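Local coordinates for protein homoserine kinase (Cytophaga hutchinsonii, PDB 4P52) that probably catalyses ATP-dependent phosphorylation of L-homoserine to O-phospho-L-homoserine, the GHMP-family kinase step of threonine biosynthesis, at residues P188-L193 with L237-S242; A36-G41 with S287-S292; D266-A271 with L277-S282; Y194-H199 with E296-I301. All blocks are in the same frame, centred on the assembly; numbering follows the deposited sequence.

Contact 1: P188-L193 with L237-S242; sequences PVPANL and LMNDTS
P188 and L237 supply the apolar half of this surface contact: the CD2 branch of L237 rests against the proline ring, 3.5 Å from P188 CD, and also touches P188 CG. The L237 CB starts away from the loop, but CG lies anti to the carbonyl carbon (chi1 -63°), which brings CD2 back to the ring. P188 also packs on M238, a selenomethionine, of the second subunit, placing this patch at the dimer interface.

The second pair is van der Waals contact between a polar atom and a ring. N239 and P190 run alongside one another, pointing opposite ways, with N239 OD1 3.6 Å from P190 CB and slightly nearer the CA.

The polar link between the segments runs through water. One water donates to V189 O at 2.9 Å and, more loosely, to N239 OD1 at 3.2 Å, tying loop to helix end.

Both segments turn here. P190 to L193 form a type I beta turn, closed by L193 N to P190 O at 3.2 Å. Helix 219-237 ends in a Schellman motif with N239, at positive phi, as its C-prime residue, and D240 then N-caps helix 241-247 through L243 N.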
loop_
_atom_site.group_PDB
_atom_site.type_symbol
_atom_site.label_atom_id
_atom_site.label_comp_id
_atom_site.label_asym_id
_atom_site.label_seq_id
_atom_site.Cartn_x
_atom_site.Cartn_y
_atom_site.Cartn_z
ATOM N N PRO A 188 -0.521 -13.597 -3.239
ATOM C CA PRO A 188 -0.145 -14.296 -4.470
ATOM C C PRO A 188 0.725 -13.410 -5.370
ATOM O O PRO A 188 0.579 -12.192 -5.386
ATOM C CB PRO A 188 -1.486 -14.533 -5.148
ATOM C CG PRO A 188 -2.315 -13.370 -4.708
ATOM C CD PRO A 188 -1.941 -13.202 -3.260
ATOM N N VAL A 189 1.627 -14.030 -6.112
ATOM C CA VAL A 189 2.471 -13.305 -7.038
ATOM C C VAL A 189 2.469 -14.003 -8.388
ATOM O O VAL A 189 2.219 -15.205 -8.452
ATOM C CB VAL A 189 3.913 -13.208 -6.492
ATOM C CG1 VAL A 189 3.941 -12.113 -5.422
ATOM C CG2 VAL A 189 4.417 -14.574 -5.998
ATOM N N PRO A 190 2.765 -13.271 -9.477
ATOM C CA PRO A 190 2.712 -14.003 -10.760
ATOM C C PRO A 190 3.792 -15.088 -10.855
ATOM O O PRO A 190 4.883 -14.955 -10.278
ATOM C CB PRO A 190 2.853 -12.917 -11.821
ATOM C CG PRO A 190 3.286 -11.694 -11.104
ATOM C CD PRO A 190 3.124 -11.856 -9.624
ATOM N N ALA A 191 3.454 -16.178 -11.528
ATOM C CA ALA A 191 4.257 -17.400 -11.459
ATOM C C ALA A 191 5.515 -17.273 -12.292
ATOM O O ALA A 191 6.458 -18.053 -12.114
ATOM C CB ALA A 191 3.443 -18.610 -11.909
ATOM N N ASN A 192 5.519 -16.293 -13.193
ATOM C CA ASN A 192 6.628 -16.054 -14.097
ATOM C C ASN A 192 7.489 -14.895 -13.600
ATOM O O ASN A 192 8.291 -14.333 -14.341
ATOM C CB ASN A 192 6.082 -15.727 -15.482
ATOM C CG ASN A 192 5.298 -14.419 -15.497
ATOM O OD1 ASN A 192 4.500 -14.134 -14.590
ATOM N ND2 ASN A 192 5.538 -13.606 -16.513
ATOM N N LEU A 193 7.324 -14.530 -12.339
ATOM C CA LEU A 193 8.092 -13.439 -11.774
ATOM C C LEU A 193 9.404 -13.976 -11.181
ATOM O O LEU A 193 9.396 -14.868 -10.321
ATOM C CB LEU A 193 7.259 -12.693 -10.722
ATOM C CG LEU A 193 8.027 -11.556 -10.088
ATOM C CD1 LEU A 193 7.985 -10.349 -11.011
ATOM C CD2 LEU A 193 7.463 -11.239 -8.722
ATOM N N LEU A 237 -1.065 -8.685 -6.690
ATOM C CA LEU A 237 -2.347 -9.363 -6.588
ATOM C C LEU A 237 -3.075 -9.529 -7.926
ATOM O O LEU A 237 -3.936 -10.398 -8.051
ATOM C CB LEU A 237 -3.268 -8.619 -5.635
ATOM C CG LEU A 237 -2.824 -8.511 -4.194
ATOM C CD1 LEU A 237 -4.002 -8.373 -3.246
ATOM C CD2 LEU A 237 -2.039 -9.761 -3.870
HETATM N N MSE A 238 -2.748 -8.694 -8.906
HETATM C CA MSE A 238 -3.511 -8.634 -10.148
HETATM C C MSE A 238 -2.676 -9.096 -11.288
HETATM O O MSE A 238 -3.032 -8.884 -12.441
HETATM C CB MSE A 238 -3.906 -7.197 -10.480
HETATM C CG MSE A 238 -4.911 -6.585 -9.517
HETATM SE SE MSE A 238 -6.342 -7.876 -9.118
HETATM C CE MSE A 238 -7.794 -6.664 -8.611
ATOM N N ASN A 239 -1.542 -9.709 -10.985
ATOM C CA ASN A 239 -0.622 -10.164 -12.016
ATOM C C ASN A 239 -0.360 -9.121 -13.099
ATOM O O ASN A 239 -0.207 -9.457 -14.261
ATOM C CB ASN A 239 -1.112 -11.488 -12.646
ATOM C CG ASN A 239 -1.345 -12.606 -11.618
ATOM O OD1 ASN A 239 -0.576 -12.783 -10.664
ATOM N ND2 ASN A 239 -2.408 -13.379 -11.827
ATOM N N ASP A 240 -0.309 -7.851 -12.735
ATOM C CA ASP A 240 0.073 -6.833 -13.715
ATOM C C ASP A 240 1.560 -6.464 -13.534
ATOM O O ASP A 240 2.022 -6.169 -12.425
ATOM C CB ASP A 240 -0.866 -5.609 -13.671
ATOM C CG ASP A 240 -0.325 -4.396 -14.449
ATOM O OD1 ASP A 240 0.907 -4.296 -14.658
ATOM O OD2 ASP A 240 -1.125 -3.506 -14.835
ATOM N N THR A 241 2.276 -6.476 -14.656
ATOM C CA THR A 241 3.725 -6.289 -14.740
ATOM C C THR A 241 4.132 -4.835 -14.802
ATOM O O THR A 241 5.010 -4.402 -14.066
ATOM C CB THR A 241 4.268 -7.086 -15.966
ATOM O OG1 THR A 241 4.903 -8.258 -15.464
ATOM C CG2 THR A 241 5.250 -6.267 -16.952
ATOM N N SER A 242 3.484 -4.101 -15.699
ATOM C CA SER A 242 3.792 -2.711 -15.979
ATOM C C SER A 242 3.616 -1.792 -14.751
ATOM O O SER A 242 4.300 -0.763 -14.631
ATOM C CB SER A 242 2.894 -2.247 -17.125
ATOM O OG SER A 242 3.404 -1.070 -17.714
HETATM O O HOH W 1 -0.552 -15.643 -9.223
#

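Contact 2: A36-G41 with S287-S292; sequences ANVSCG and SIFALS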
loop_
_atom_site.group_PDB
_atom_site.type_symbol
_atom_site.label_atom_id
_atom_site.label_comp_id
_atom_site.label_asym_id
_atom_site.label_seq_id
_atom_site.Cartn_x
_atom_site.Cartn_y
_atom_site.Cartn_z
ATOM N N ALA A 36 13.971 -8.608 1.860
ATOM C CA ALA A 36 13.088 -7.657 2.534
ATOM C C ALA A 36 13.084 -6.253 1.885
ATOM O O ALA A 36 13.952 -5.935 1.052
ATOM C CB ALA A 36 13.416 -7.588 4.013
ATOM N N ASN A 37 12.077 -5.447 2.261
ATOM C CA ASN A 37 11.831 -4.112 1.720
ATOM C C ASN A 37 11.296 -4.091 0.297
ATOM O O ASN A 37 10.302 -3.403 0.013
ATOM C CB ASN A 37 13.029 -3.207 1.950
ATOM C CG ASN A 37 13.456 -3.219 3.416
ATOM O OD1 ASN A 37 12.617 -3.376 4.323
ATOM N ND2 ASN A 37 14.744 -3.107 3.659
ATOM N N VAL A 38 11.880 -4.874 -0.596
ATOM C CA VAL A 38 11.309 -4.996 -1.953
ATOM C C VAL A 38 11.018 -3.594 -2.536
ATOM O O VAL A 38 9.883 -3.267 -2.899
ATOM C CB VAL A 38 10.043 -5.904 -1.979
ATOM C CG1 VAL A 38 9.594 -6.209 -3.405
ATOM C CG2 VAL A 38 10.273 -7.206 -1.208
ATOM N N SER A 39 12.045 -2.750 -2.581
ATOM C CA SER A 39 11.871 -1.381 -3.073
ATOM C C SER A 39 11.075 -0.473 -2.105
ATOM O O SER A 39 11.583 -0.051 -1.048
ATOM C CB SER A 39 11.225 -1.387 -4.467
ATOM O OG SER A 39 11.383 -0.125 -5.068
ATOM N N CYS A 40 9.834 -0.166 -2.457
ATOM C CA CYS A 40 9.132 0.886 -1.734
ATOM C C CYS A 40 8.563 0.412 -0.392
ATOM O O CYS A 40 8.267 1.231 0.470
ATOM C CB CYS A 40 8.033 1.486 -2.600
ATOM S SG CYS A 40 6.887 0.212 -3.162
ATOM N N GLY A 41 8.463 -0.899 -0.199
ATOM C CA GLY A 41 7.828 -1.445 0.982
ATOM C C GLY A 41 8.750 -1.654 2.164
ATOM O O GLY A 41 8.722 -2.722 2.804
ATOM N N SER A 287 23.603 -6.654 -0.614
ATOM C CA SER A 287 22.921 -7.353 -1.720
ATOM C C SER A 287 21.853 -6.526 -2.406
ATOM O O SER A 287 21.175 -5.695 -1.777
ATOM C CB SER A 287 22.328 -8.682 -1.269
ATOM O OG SER A 287 23.391 -9.555 -0.931
ATOM N N ILE A 288 21.702 -6.792 -3.698
ATOM C CA ILE A 288 20.826 -6.061 -4.579
ATOM C C ILE A 288 19.976 -7.077 -5.319
ATOM O O ILE A 288 20.461 -8.150 -5.685
ATOM C CB ILE A 288 21.656 -5.263 -5.603
ATOM C CG1 ILE A 288 22.581 -4.293 -4.851
ATOM C CG2 ILE A 288 20.768 -4.505 -6.586
ATOM C CD1 ILE A 288 23.512 -3.508 -5.738
ATOM N N PHE A 289 18.706 -6.759 -5.542
ATOM C CA PHE A 289 17.846 -7.693 -6.268
ATOM C C PHE A 289 17.189 -6.975 -7.426
ATOM O O PHE A 289 16.981 -5.742 -7.386
ATOM C CB PHE A 289 16.772 -8.314 -5.361
ATOM C CG PHE A 289 15.664 -7.368 -5.041
ATOM C CD1 PHE A 289 15.846 -6.357 -4.099
ATOM C CD2 PHE A 289 14.450 -7.462 -5.706
ATOM C CE1 PHE A 289 14.823 -5.447 -3.834
ATOM C CE2 PHE A 289 13.422 -6.553 -5.448
ATOM C CZ PHE A 289 13.610 -5.540 -4.520
ATOM N N ALA A 290 16.832 -7.753 -8.437
ATOM C CA ALA A 290 16.076 -7.205 -9.552
ATOM C C ALA A 290 14.913 -8.150 -9.823
ATOM O O ALA A 290 15.017 -9.362 -9.547
ATOM C CB ALA A 290 16.958 -7.043 -10.787
ATOM N N LEU A 291 13.805 -7.605 -10.332
ATOM C CA LEU A 291 12.697 -8.448 -10.700
ATOM C C LEU A 291 12.584 -8.434 -12.201
ATOM O O LEU A 291 12.874 -7.414 -12.838
ATOM C CB LEU A 291 11.404 -8.001 -10.003
ATOM C CG LEU A 291 11.376 -8.049 -8.452
ATOM C CD1 LEU A 291 10.040 -7.552 -7.943
ATOM C CD2 LEU A 291 11.612 -9.441 -7.900
ATOM N N SER A 292 12.230 -9.585 -12.774
ATOM C CA SER A 292 11.934 -9.665 -14.200
ATOM C C SER A 292 10.850 -10.720 -14.433
ATOM O O SER A 292 10.396 -11.356 -13.475
ATOM C CB SER A 292 13.180 -9.986 -15.014
ATOM O OG SER A 292 13.801 -11.166 -14.511
#
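F289 reaches V38 because its CG sits between the backbone N and the carbonyl carbon (chi1 75°), which throws the ring out from strand 288-292 and brings CZ to loop 36-41. Chi2, at -77°, sets the turn of the ring about that axis and puts its edge at S39 N, which lies near the ring plane, 3.7 Å from F289 CZ. The nearest approach is also to the loop backbone: V38 CA is 3.5 Å from F289 CZ, coming in obliquely to the ring. The V38 methyl CG1 stands 4.2 Å from F289 CZ. CE1 adds a looser touch on the same two backbone atoms, and L291 CG, from the ring's own strand, also sits at the edge. I197 of the neighbouring strand and M248 of a loop also pack on the ring.

By sequence, loop 36-41 belongs to the first conserved motif of GHMP kinases, and strand 288-292 leaves the glycine-rich third motif, which ends at S287. The contact therefore joins the N-terminal and C-terminal parts of the fold beside elements that line the active site in relatives. V38 and S39 both have positive phi; V38 to G41 form a type II' turn, and the F289 ring bears on its start. Replacing F289 by alanine would probably open a gap between turn and strand and leave V38 without its aromatic neighbour. N37 holds the loop further, with OD1 accepting from D43 N and ND2 giving a weak bond to G283 O.

Contact 3: D266-A271 with L277-S282; sequences DVKKAA and LGCSIS
K268 meets the flat peptide carbonyl of C279 at its oxygen end: CE and NZ both lie beyond C279 O, not over a face of the group. The setting is the C-terminal domain of the GHMP fold, where helix 264-273 lies on one face of an antiparallel sheet with strand order 2-3-1-4, the ferredoxin-like arrangement. C279, on the outer strand 278-281, points toward the helix.

Its SG is anti to the backbone N (chi1 170°) and fits between two helix residues one turn apart, 3.7 Å from K268 CG and 3.9 Å from A271 CB. The thiol is buried, with I288 and A290 of the next strand also touching C279. A271 continues the apolar layer onto I301 and M305 of helix 295-310.

The K268 chain bends at chi2 and chi4 and reaches past the oxygen end of the C279 carbonyl, bringing CE to 3.4 Å from C279 O. NZ makes a weak hydrogen bond with the same oxygen, also at 3.4 Å. The stronger partner of the ammonium group is E254, in a salt bridge to OE1, the oxygen that also accepts the hydroxyl of S280.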
loop_
_atom_site.group_PDB
_atom_site.type_symbol
_atom_site.label_atom_id
_atom_site.label_comp_id
_atom_site.label_asym_id
_atom_site.label_seq_id
_atom_site.Cartn_x
_atom_site.Cartn_y
_atom_site.Cartn_z
ATOM N N ASP A 266 25.770 2.150 -10.627
ATOM C CA ASP A 266 26.108 1.453 -11.865
ATOM C C ASP A 266 25.436 0.099 -11.969
ATOM O O ASP A 266 25.013 -0.306 -13.056
ATOM C CB ASP A 266 27.604 1.253 -11.988
ATOM C CG ASP A 266 28.351 2.555 -12.146
ATOM O OD1 ASP A 266 27.830 3.480 -12.832
ATOM O OD2 ASP A 266 29.465 2.643 -11.574
ATOM N N VAL A 267 25.352 -0.602 -10.840
ATOM C CA VAL A 267 24.775 -1.928 -10.832
ATOM C C VAL A 267 23.277 -1.817 -11.115
ATOM O O VAL A 267 22.736 -2.604 -11.887
ATOM C CB VAL A 267 25.052 -2.673 -9.518
ATOM C CG1 VAL A 267 24.246 -3.946 -9.451
ATOM C CG2 VAL A 267 26.529 -2.999 -9.388
ATOM N N LYS A 268 22.625 -0.814 -10.533
ATOM C CA LYS A 268 21.192 -0.632 -10.708
ATOM C C LYS A 268 20.897 -0.290 -12.163
ATOM O O LYS A 268 20.001 -0.874 -12.793
ATOM C CB LYS A 268 20.685 0.474 -9.802
ATOM C CG LYS A 268 19.195 0.430 -9.521
ATOM C CD LYS A 268 18.618 1.822 -9.548
ATOM C CE LYS A 268 17.120 1.806 -9.307
ATOM N NZ LYS A 268 16.893 2.296 -7.933
ATOM N N LYS A 269 21.687 0.627 -12.709
ATOM C CA LYS A 269 21.524 1.036 -14.084
ATOM C C LYS A 269 21.745 -0.126 -15.020
ATOM O O LYS A 269 21.047 -0.257 -16.020
ATOM C CB LYS A 269 22.482 2.159 -14.439
ATOM C CG LYS A 269 22.045 2.902 -15.686
ATOM C CD LYS A 269 23.145 3.802 -16.205
ATOM C CE LYS A 269 22.952 4.077 -17.688
ATOM N NZ LYS A 269 24.206 4.705 -18.184
ATOM N N ALA A 270 22.711 -0.979 -14.705
ATOM C CA ALA A 270 22.971 -2.125 -15.557
ATOM C C ALA A 270 21.775 -3.114 -15.527
ATOM O O ALA A 270 21.385 -3.657 -16.554
ATOM C CB ALA A 270 24.288 -2.798 -15.164
ATOM N N ALA A 271 21.177 -3.316 -14.359
ATOM C CA ALA A 271 20.009 -4.166 -14.259
ATOM C C ALA A 271 18.842 -3.578 -15.041
ATOM O O ALA A 271 18.149 -4.300 -15.761
ATOM C CB ALA A 271 19.618 -4.392 -12.811
ATOM N N LEU A 277 12.352 -5.245 -14.324
ATOM C CA LEU A 277 11.150 -4.506 -13.948
ATOM C C LEU A 277 11.519 -3.378 -13.028
ATOM O O LEU A 277 11.014 -2.245 -13.137
ATOM C CB LEU A 277 10.202 -5.412 -13.191
ATOM C CG LEU A 277 9.241 -6.236 -14.030
ATOM C CD1 LEU A 277 8.202 -6.846 -13.102
ATOM C CD2 LEU A 277 8.622 -5.329 -15.095
ATOM N N GLY A 278 12.410 -3.711 -12.100
ATOM C CA GLY A 278 12.852 -2.776 -11.101
ATOM C C GLY A 278 13.948 -3.450 -10.319
ATOM O O GLY A 278 14.149 -4.675 -10.414
ATOM N N CYS A 279 14.648 -2.654 -9.520
ATOM C CA CYS A 279 15.859 -3.102 -8.903
ATOM C C CYS A 279 16.122 -2.236 -7.693
ATOM O O CYS A 279 16.043 -1.016 -7.794
ATOM C CB CYS A 279 17.001 -2.985 -9.916
ATOM S SG CYS A 279 18.626 -3.242 -9.180
ATOM N N SER A 280 16.423 -2.867 -6.557
ATOM C CA SER A 280 16.782 -2.138 -5.351
ATOM C C SER A 280 17.666 -2.910 -4.367
ATOM O O SER A 280 18.109 -4.026 -4.646
ATOM C CB SER A 280 15.525 -1.630 -4.627
ATOM O OG SER A 280 15.875 -0.529 -3.747
ATOM N N ILE A 281 17.923 -2.312 -3.209
ATOM C CA ILE A 281 18.706 -2.960 -2.175
ATOM C C ILE A 281 17.906 -4.084 -1.563
ATOM O O ILE A 281 16.736 -3.909 -1.290
ATOM C CB ILE A 281 19.089 -1.967 -1.070
ATOM C CG1 ILE A 281 19.919 -0.824 -1.669
ATOM C CG2 ILE A 281 19.831 -2.666 0.091
ATOM C CD1 ILE A 281 19.975 0.416 -0.789
ATOM N N SER A 282 18.534 -5.228 -1.321
ATOM C CA SER A 282 17.850 -6.293 -0.616
ATOM C C SER A 282 18.045 -6.120 0.872
ATOM O O SER A 282 19.191 -6.059 1.339
ATOM C CB SER A 282 18.407 -7.630 -1.057
ATOM O OG SER A 282 17.839 -8.654 -0.264
#

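Contact 4: Y194-H199 with E296-I301; sequences YATIIH and EAAQKI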
loop_
_atom_site.group_PDB
_atom_site.type_symbol
_atom_site.label_atom_id
_atom_site.label_comp_id
_atom_site.label_asym_id
_atom_site.label_seq_id
_atom_site.Cartn_x
_atom_site.Cartn_y
_atom_site.Cartn_z
ATOM N N TYR A 194 10.524 -13.435 -11.650
ATOM C CA TYR A 194 11.836 -13.918 -11.227
ATOM C C TYR A 194 12.573 -12.839 -10.484
ATOM O O TYR A 194 12.402 -11.634 -10.753
ATOM C CB TYR A 194 12.666 -14.311 -12.429
ATOM C CG TYR A 194 12.288 -15.636 -13.006
ATOM C CD1 TYR A 194 11.163 -15.758 -13.819
ATOM C CD2 TYR A 194 13.069 -16.779 -12.742
ATOM C CE1 TYR A 194 10.819 -16.970 -14.356
ATOM C CE2 TYR A 194 12.726 -18.008 -13.272
ATOM C CZ TYR A 194 11.596 -18.083 -14.071
ATOM O OH TYR A 194 11.227 -19.277 -14.596
ATOM N N ALA A 195 13.375 -13.287 -9.530
ATOM C CA ALA A 195 14.240 -12.429 -8.747
ATOM C C ALA A 195 15.702 -12.814 -9.030
ATOM O O ALA A 195 16.076 -14.010 -8.958
ATOM C CB ALA A 195 13.933 -12.612 -7.293
ATOM N N THR A 196 16.508 -11.818 -9.399
ATOM C CA THR A 196 17.929 -12.008 -9.502
ATOM C C THR A 196 18.520 -11.314 -8.304
ATOM O O THR A 196 18.278 -10.123 -8.111
ATOM C CB THR A 196 18.506 -11.410 -10.794
ATOM O OG1 THR A 196 17.801 -11.939 -11.923
ATOM C CG2 THR A 196 19.974 -11.784 -10.924
ATOM N N ILE A 197 19.261 -12.071 -7.489
ATOM C CA ILE A 197 20.005 -11.547 -6.341
ATOM C C ILE A 197 21.500 -11.534 -6.675
ATOM O O ILE A 197 22.049 -12.542 -7.147
ATOM C CB ILE A 197 19.891 -12.441 -5.072
ATOM C CG1 ILE A 197 18.454 -12.713 -4.632
ATOM C CG2 ILE A 197 20.600 -11.794 -3.898
ATOM C CD1 ILE A 197 17.541 -11.544 -4.801
ATOM N N ILE A 198 22.150 -10.400 -6.436
ATOM C CA ILE A 198 23.598 -10.338 -6.470
ATOM C C ILE A 198 24.141 -9.937 -5.094
ATOM O O ILE A 198 23.704 -8.928 -4.485
ATOM C CB ILE A 198 24.147 -9.442 -7.605
ATOM C CG1 ILE A 198 25.670 -9.578 -7.683
ATOM C CG2 ILE A 198 23.689 -7.989 -7.494
ATOM C CD1 ILE A 198 26.203 -9.305 -9.078
ATOM N N HIS A 199 25.077 -10.744 -4.602
ATOM C CA HIS A 199 25.716 -10.454 -3.360
ATOM C C HIS A 199 27.204 -10.134 -3.563
ATOM O O HIS A 199 27.996 -11.043 -3.829
ATOM C CB HIS A 199 25.564 -11.602 -2.388
ATOM C CG HIS A 199 26.423 -11.446 -1.186
ATOM N ND1 HIS A 199 27.530 -12.242 -0.956
ATOM C CD2 HIS A 199 26.414 -10.507 -0.210
ATOM C CE1 HIS A 199 28.140 -11.822 0.139
ATOM N NE2 HIS A 199 27.476 -10.777 0.617
ATOM N N GLU A 296 15.169 -16.274 -19.140
ATOM C CA GLU A 296 16.183 -15.593 -19.909
ATOM C C GLU A 296 16.521 -14.217 -19.332
ATOM O O GLU A 296 17.701 -13.904 -19.161
ATOM C CB GLU A 296 15.755 -15.466 -21.355
ATOM C CG GLU A 296 16.911 -15.713 -22.299
ATOM C CD GLU A 296 16.469 -15.761 -23.747
ATOM O OE1 GLU A 296 16.460 -16.872 -24.335
ATOM O OE2 GLU A 296 16.115 -14.688 -24.286
ATOM N N ALA A 297 15.499 -13.412 -19.018
ATOM C CA ALA A 297 15.717 -12.034 -18.559
ATOM C C ALA A 297 16.473 -11.994 -17.233
ATOM O O ALA A 297 17.407 -11.214 -17.078
ATOM C CB ALA A 297 14.400 -11.250 -18.474
ATOM N N ALA A 298 16.087 -12.855 -16.297
ATOM C CA ALA A 298 16.709 -12.875 -14.989
ATOM C C ALA A 298 18.194 -13.183 -15.128
ATOM O O ALA A 298 19.017 -12.571 -14.460
ATOM C CB ALA A 298 16.034 -13.880 -14.073
ATOM N N GLN A 299 18.533 -14.115 -16.003
ATOM C CA GLN A 299 19.930 -14.479 -16.185
ATOM C C GLN A 299 20.770 -13.375 -16.786
ATOM O O GLN A 299 21.873 -13.100 -16.281
ATOM C CB GLN A 299 20.079 -15.760 -16.982
ATOM C CG GLN A 299 19.865 -16.988 -16.111
ATOM C CD GLN A 299 19.457 -18.216 -16.922
ATOM O OE1 GLN A 299 19.569 -18.226 -18.152
ATOM N NE2 GLN A 299 18.990 -19.256 -16.237
ATOM N N LYS A 300 20.266 -12.719 -17.831
ATOM C CA LYS A 300 21.043 -11.617 -18.379
ATOM C C LYS A 300 21.106 -10.370 -17.452
ATOM O O LYS A 300 22.118 -9.645 -17.435
ATOM C CB LYS A 300 20.780 -11.339 -19.865
ATOM C CG LYS A 300 19.359 -11.067 -20.270
ATOM C CD LYS A 300 19.312 -10.260 -21.569
ATOM C CE LYS A 300 19.676 -8.789 -21.320
ATOM N NZ LYS A 300 19.467 -7.914 -22.505
ATOM N N ILE A 301 20.085 -10.162 -16.631
ATOM C CA ILE A 301 20.190 -9.169 -15.589
ATOM C C ILE A 301 21.336 -9.517 -14.627
ATOM O O ILE A 301 22.146 -8.671 -14.297
ATOM C CB ILE A 301 18.847 -8.963 -14.858
ATOM C CG1 ILE A 301 17.884 -8.168 -15.754
ATOM C CG2 ILE A 301 19.033 -8.210 -13.550
ATOM C CD1 ILE A 301 16.426 -8.539 -15.552
#
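T196 and A298 join strand 194-200 to helix 295-310, which packs on one face of the four-stranded antiparallel sheet in the C-terminal domain, a helix-on-sheet layer of the ferredoxin-like fold. The two short segments run almost in the same direction, 14° apart, with axes 8.0 Å from each other at closest approach. This is close for a strand and a helix, and the small side chain of A298 permits it.

A298 CB faces the strand and meets two of its residues: Y194 CB at 3.8 Å and T196 OG1 at 3.4 Å. The touch on the tyrosine is made by Y194 CB; the methyl lies oblique to the ring. T196 provides the polar link, its OG1 donating to A298 O at 2.9 Å. The C=O...donor angle is 108° and the hydroxyl is tilted 31° out of the carbonyl plane, so it comes from the flank of the carbonyl. The first torsion sets OG1 anti to the carbonyl carbon and CG2 anti to the backbone N, and CG2 also rests near A298 O, at 3.7 Å. I301 CG2 is a loose neighbour, 4.3 Å from T196 OG1, while M305 packs on T196 one turn beyond.

Valine in place of T196 would lack the hydroxyl and is likely to leave A298 O without its side-chain donor. Both T196 and A298 are buried, so the bond satisfies the threonine hydroxyl inside an otherwise largely apolar interface and fixes its rotation about chi1.

Contacts 2, 3 and 4 share the four-stranded antiparallel sheet: their centres lie about 8 Å (2 and 3), 10 Å (3 and 4) and 12 Å (2 and 4) apart. Strand 288-292 is the middle piece, probably hydrogen-bonded to segment 277-282 through L291 O to L277 N (2.7 Å) and to strand 194-199 through S292 O to Y194 N (2.8 Å). Contacts 3 and 4 put their helices side by side on one sheet face, whereas F289 of contact 2 points to the loop of the first GHMP motif, probably near the active site. Contact 1 leads directly into strand 194-199 and lies 15 to 19 Å away; L193 CD1 approaches S292 O at 3.6 Å.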